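Local coordinates for peptide-binding protein (PDB 6SQX) that cleaves the peptidoglycan of potentially competing bacteria as a secreted NlpC/P60 endopeptidase, probably of the cysteine type, at residues I90-N95 against M126-F131; F131-P135 against L189-S193. All coordinates share one frame. Where two conformers were deposited one is given. Residues are numbered along the deposited sequence.

Contact 1. Residues I90-N95 against M126-F131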
# COMPACT_ATOMS: atom_id res chain seq x y z
N ILE A 90 -15.64 -12.65 -7.33
CA ILE A 90 -14.26 -12.88 -7.77
C ILE A 90 -14.21 -13.33 -9.22
O ILE A 90 -13.41 -12.83 -10.02
CB ILE A 90 -13.52 -13.87 -6.85
CG1 ILE A 90 -13.37 -13.23 -5.45
CG2 ILE A 90 -12.17 -14.34 -7.48
CD1 ILE A 90 -12.83 -14.14 -4.36
N LEU A 91 -15.11 -14.26 -9.61
CA LEU A 91 -15.08 -14.75 -10.98
C LEU A 91 -15.38 -13.62 -11.97
O LEU A 91 -14.74 -13.52 -13.03
CB LEU A 91 -16.06 -15.92 -11.14
CG LEU A 91 -16.13 -16.61 -12.51
CD1 LEU A 91 -14.73 -17.10 -12.92
CD2 LEU A 91 -17.14 -17.77 -12.42
N LYS A 92 -16.33 -12.74 -11.63
CA LYS A 92 -16.60 -11.58 -12.48
C LYS A 92 -15.36 -10.71 -12.63
O LYS A 92 -15.01 -10.28 -13.74
CB LYS A 92 -17.78 -10.77 -11.92
CG LYS A 92 -18.07 -9.48 -12.69
CD LYS A 92 -19.11 -8.63 -11.97
CE LYS A 92 -19.64 -7.50 -12.85
NZ LYS A 92 -18.57 -6.64 -13.45
N LEU A 93 -14.68 -10.42 -11.51
CA LEU A 93 -13.47 -9.59 -11.58
C LEU A 93 -12.41 -10.24 -12.45
O LEU A 93 -11.69 -9.55 -13.19
CB LEU A 93 -12.93 -9.30 -10.17
CG LEU A 93 -13.68 -8.31 -9.27
CD1 LEU A 93 -12.96 -8.11 -7.92
CD2 LEU A 93 -13.91 -6.95 -9.94
N GLU A 94 -12.24 -11.56 -12.34
CA GLU A 94 -11.26 -12.25 -13.17
C GLU A 94 -11.60 -12.13 -14.64
O GLU A 94 -10.74 -11.82 -15.47
CB GLU A 94 -11.15 -13.71 -12.75
CG GLU A 94 -10.56 -13.86 -11.34
CD GLU A 94 -9.16 -13.28 -11.23
OE1 GLU A 94 -8.27 -13.79 -11.96
OE2 GLU A 94 -8.99 -12.33 -10.44
N ASN A 95 -12.86 -12.38 -14.98
CA ASN A 95 -13.28 -12.25 -16.38
C ASN A 95 -13.15 -10.82 -16.88
O ASN A 95 -12.75 -10.59 -18.02
CB ASN A 95 -14.72 -12.76 -16.56
CG ASN A 95 -14.80 -14.28 -16.54
OD1 ASN A 95 -14.04 -14.96 -17.23
ND2 ASN A 95 -15.73 -14.81 -15.77
N MET A 126 -5.28 -19.56 -16.71
CA MET A 126 -6.17 -19.24 -15.60
C MET A 126 -7.24 -20.30 -15.40
O MET A 126 -7.72 -20.48 -14.28
CB MET A 126 -6.82 -17.86 -15.80
CG MET A 126 -5.79 -16.74 -15.71
SD MET A 126 -6.44 -15.17 -16.31
CE MET A 126 -7.58 -14.68 -15.02
N ASN A 127 -7.65 -20.97 -16.48
CA ASN A 127 -8.58 -22.10 -16.41
C ASN A 127 -9.81 -21.79 -15.55
O ASN A 127 -10.14 -22.50 -14.60
CB ASN A 127 -7.87 -23.37 -15.93
CG ASN A 127 -8.78 -24.60 -15.97
OD1 ASN A 127 -9.68 -24.70 -16.81
ND2 ASN A 127 -8.56 -25.52 -15.05
N LEU A 128 -10.49 -20.68 -15.88
CA LEU A 128 -11.64 -20.24 -15.09
C LEU A 128 -12.86 -21.13 -15.21
O LEU A 128 -13.77 -21.02 -14.37
CB LEU A 128 -12.03 -18.79 -15.45
CG LEU A 128 -10.97 -17.75 -15.12
CD1 LEU A 128 -11.45 -16.35 -15.51
CD2 LEU A 128 -10.65 -17.84 -13.62
N LYS A 129 -12.90 -22.02 -16.19
CA LYS A 129 -14.03 -22.93 -16.26
C LYS A 129 -14.12 -23.82 -15.02
O LYS A 129 -15.21 -24.32 -14.69
CB LYS A 129 -14.00 -23.76 -17.55
CG LYS A 129 -12.80 -24.68 -17.67
CD LYS A 129 -12.95 -25.62 -18.87
CE LYS A 129 -11.88 -26.72 -18.87
NZ LYS A 129 -10.52 -26.22 -19.22
N SER A 130 -13.01 -24.03 -14.32
CA SER A 130 -12.99 -24.85 -13.11
C SER A 130 -13.05 -24.03 -11.82
O SER A 130 -12.85 -24.58 -10.74
CB SER A 130 -11.74 -25.74 -13.11
OG SER A 130 -10.56 -24.97 -12.94
N PHE A 131 -13.35 -22.74 -11.91
CA PHE A 131 -13.28 -21.86 -10.76
C PHE A 131 -14.36 -22.20 -9.73
O PHE A 131 -15.52 -22.41 -10.09
CB PHE A 131 -13.49 -20.41 -11.20
CG PHE A 131 -13.42 -19.40 -10.06
CD1 PHE A 131 -14.54 -19.11 -9.29
CD2 PHE A 131 -12.20 -18.78 -9.72
CE1 PHE A 131 -14.48 -18.22 -8.22
CE2 PHE A 131 -12.15 -17.88 -8.67
CZ PHE A 131 -13.28 -17.59 -7.91
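This is a largely apolar helix-against-loop packing, made where the first turns of helix 90-102 meet the chain that runs out of helix 118-126, in the N-terminal part of the protein next to its first SH3-type sheet. No hydrogen bond crosses the interface, which buries 326 Å² in total. Phe131 and Leu128 supply most of the loop's share. Leu91 CD1 lies 3.9 Å from Phe131 CG and 4.1 Å from Leu128 CB, and Leu91 CB sits over one face of the Phe131 ring; Ile90 CG2 approaches Phe131 CZ obliquely at 3.5 Å. One helical turn further on, Glu94 CB meets Leu128 CD1 at 3.8 Å, and Met126 CE comes within 3.3 Å of Glu94 OE1, a carboxylate oxygen that is hydrogen-bonded to Trp209.

Asn127 leaves helix 118-126 with positive phi (48°), and a short 3-10 turn follows, with Phe131 N bonded to Leu128 O at 3.0 Å; the CA-to-CB bonds of Leu128 and Phe131 both point toward helix 90-102. Beneath, Ile90 and Glu94 rest on Leu200 of strand 198-203 and Leu207 of strand 206-211, while Phe131 also reaches Ile190 of strand 186-192.

Contact 2. Residues F131-P135 against L189-S193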
# COMPACT_ATOMS: atom_id res chain seq x y z
N PHE A 131 -13.35 -22.74 -11.91
CA PHE A 131 -13.28 -21.86 -10.76
C PHE A 131 -14.36 -22.20 -9.73
O PHE A 131 -15.52 -22.41 -10.09
CB PHE A 131 -13.49 -20.41 -11.20
CG PHE A 131 -13.42 -19.40 -10.06
CD1 PHE A 131 -14.54 -19.11 -9.29
CD2 PHE A 131 -12.20 -18.78 -9.72
CE1 PHE A 131 -14.48 -18.22 -8.22
CE2 PHE A 131 -12.15 -17.88 -8.67
CZ PHE A 131 -13.28 -17.59 -7.91
N PRO A 132 -14.02 -22.21 -8.42
CA PRO A 132 -12.67 -22.12 -7.85
C PRO A 132 -12.12 -23.54 -7.70
O PRO A 132 -12.84 -24.41 -7.17
CB PRO A 132 -12.93 -21.46 -6.49
CG PRO A 132 -14.29 -21.96 -6.07
CD PRO A 132 -15.07 -22.16 -7.37
N ASN A 133 -10.91 -23.82 -8.18
CA ASN A 133 -10.46 -25.21 -8.27
C ASN A 133 -9.62 -25.68 -7.09
O ASN A 133 -9.15 -26.82 -7.11
CB ASN A 133 -9.75 -25.50 -9.59
CG ASN A 133 -8.41 -24.81 -9.71
OD1 ASN A 133 -7.85 -24.33 -8.73
ND2 ASN A 133 -7.89 -24.77 -10.93
N ILE A 134 -9.45 -24.86 -6.05
CA ILE A 134 -8.78 -25.29 -4.83
C ILE A 134 -9.84 -25.72 -3.83
O ILE A 134 -10.66 -24.89 -3.42
CB ILE A 134 -7.88 -24.18 -4.25
CG1 ILE A 134 -6.71 -23.94 -5.21
CG2 ILE A 134 -7.36 -24.60 -2.85
CD1 ILE A 134 -5.73 -22.87 -4.77
N PRO A 135 -9.89 -26.99 -3.42
CA PRO A 135 -10.95 -27.41 -2.50
C PRO A 135 -10.83 -26.68 -1.17
O PRO A 135 -9.75 -26.25 -0.77
CB PRO A 135 -10.69 -28.91 -2.32
CG PRO A 135 -9.75 -29.30 -3.41
CD PRO A 135 -8.97 -28.08 -3.77
N LEU A 189 -6.60 -19.19 -0.24
CA LEU A 189 -6.23 -19.72 -1.55
C LEU A 189 -7.51 -19.99 -2.33
O LEU A 189 -8.44 -20.64 -1.81
CB LEU A 189 -5.43 -21.02 -1.37
CG LEU A 189 -4.21 -20.92 -0.43
CD1 LEU A 189 -3.46 -22.24 -0.49
CD2 LEU A 189 -3.28 -19.73 -0.69
N ILE A 190 -7.59 -19.51 -3.57
CA ILE A 190 -8.83 -19.55 -4.35
C ILE A 190 -8.76 -20.53 -5.50
O ILE A 190 -9.64 -21.39 -5.66
CB ILE A 190 -9.21 -18.14 -4.85
CG1 ILE A 190 -9.35 -17.15 -3.69
CG2 ILE A 190 -10.52 -18.19 -5.68
CD1 ILE A 190 -9.15 -15.70 -4.16
N HIS A 191 -7.72 -20.43 -6.34
CA HIS A 191 -7.73 -21.10 -7.63
C HIS A 191 -6.29 -21.20 -8.10
O HIS A 191 -5.49 -20.30 -7.86
CB HIS A 191 -8.56 -20.24 -8.60
CG HIS A 191 -8.85 -20.89 -9.91
ND1 HIS A 191 -9.82 -21.86 -10.06
CD2 HIS A 191 -8.32 -20.70 -11.15
CE1 HIS A 191 -9.86 -22.26 -11.32
NE2 HIS A 191 -8.97 -21.56 -12.01
N MET A 192 -5.94 -22.29 -8.76
CA MET A 192 -4.57 -22.51 -9.21
C MET A 192 -4.53 -22.58 -10.74
O MET A 192 -5.43 -23.15 -11.37
CB MET A 192 -3.99 -23.81 -8.58
CG MET A 192 -2.52 -24.12 -8.93
SD MET A 192 -1.75 -25.31 -7.79
CE MET A 192 -3.09 -26.46 -7.58
N SER A 193 -3.48 -22.00 -11.33
CA SER A 193 -3.30 -22.04 -12.77
C SER A 193 -3.08 -23.48 -13.27
O SER A 193 -2.72 -24.38 -12.51
CB SER A 193 -2.13 -21.14 -13.18
OG SER A 193 -0.93 -21.62 -12.59
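A classic beta bulge in strand 186-192, part of the antiparallel sheet of the SH3 (SH3b1-type) domain, receives the loop that leads to strand 142-145. The two paths run 115° apart, so the loop crosses the strand and does not extend the sheet. Leu189 comes first, its CB 3.9 Å from Ile134 CD1. Ile190 and His191 form the bulge, both opposite Leu200. At Ile190 the backbone departs from extended geometry (psi -52°). Its O lies 3.4 Å from Pro132 CB, and its CG2 is 3.4 Å from Phe131 CE2. Pro132 follows a cis peptide bond.

His191 is set between neighbours: Phe131 CD2 lies over one face of the imidazole, Asn133 ND2 over the opposite face, and Pro132 CA at the edge. The Phe131 and His191 rings are oblique, with planes at 37° and centroids 5.5 Å apart. Because His191 ND1 accepts a hydrogen bond from Asn133 N at 2.9 Å, it is the unprotonated ring nitrogen; NE2 bonds to Met126 O.

At Met192 the side-chain carboxamide of Asn133 pairs with both backbone polar groups of one residue, in the way a neighbouring strand's backbone would: Met192 N donates to Asn133 OD1 at 2.8 Å (161°), and Asn133 ND2 donates to Met192 O at 3.0 Å (169°).

Contacts 1 and 2 follow one another along the chain, with centres about 9 Å apart, and share Phe131, whose ring meets helix 90-102 through Leu91 and Ile90 and the bulged strand through Ile190. A second connection is polar: His191 NE2 lies 2.8 Å from Met126 O, a probable hydrogen bond, so the imidazole joins the end of helix 118-126 in contact 1 to Asn133 in contact 2. Ser130 OG also packs 3.2 Å from His191 CE1, and Ile90 CD1 meets Ile190 CD1 at 4.0 Å. Together they join helices 90-102 and 118-126 to strand 186-192 of the SH3-type sheet. Both centres lie about 25 Å from the chain's centre, on the same side.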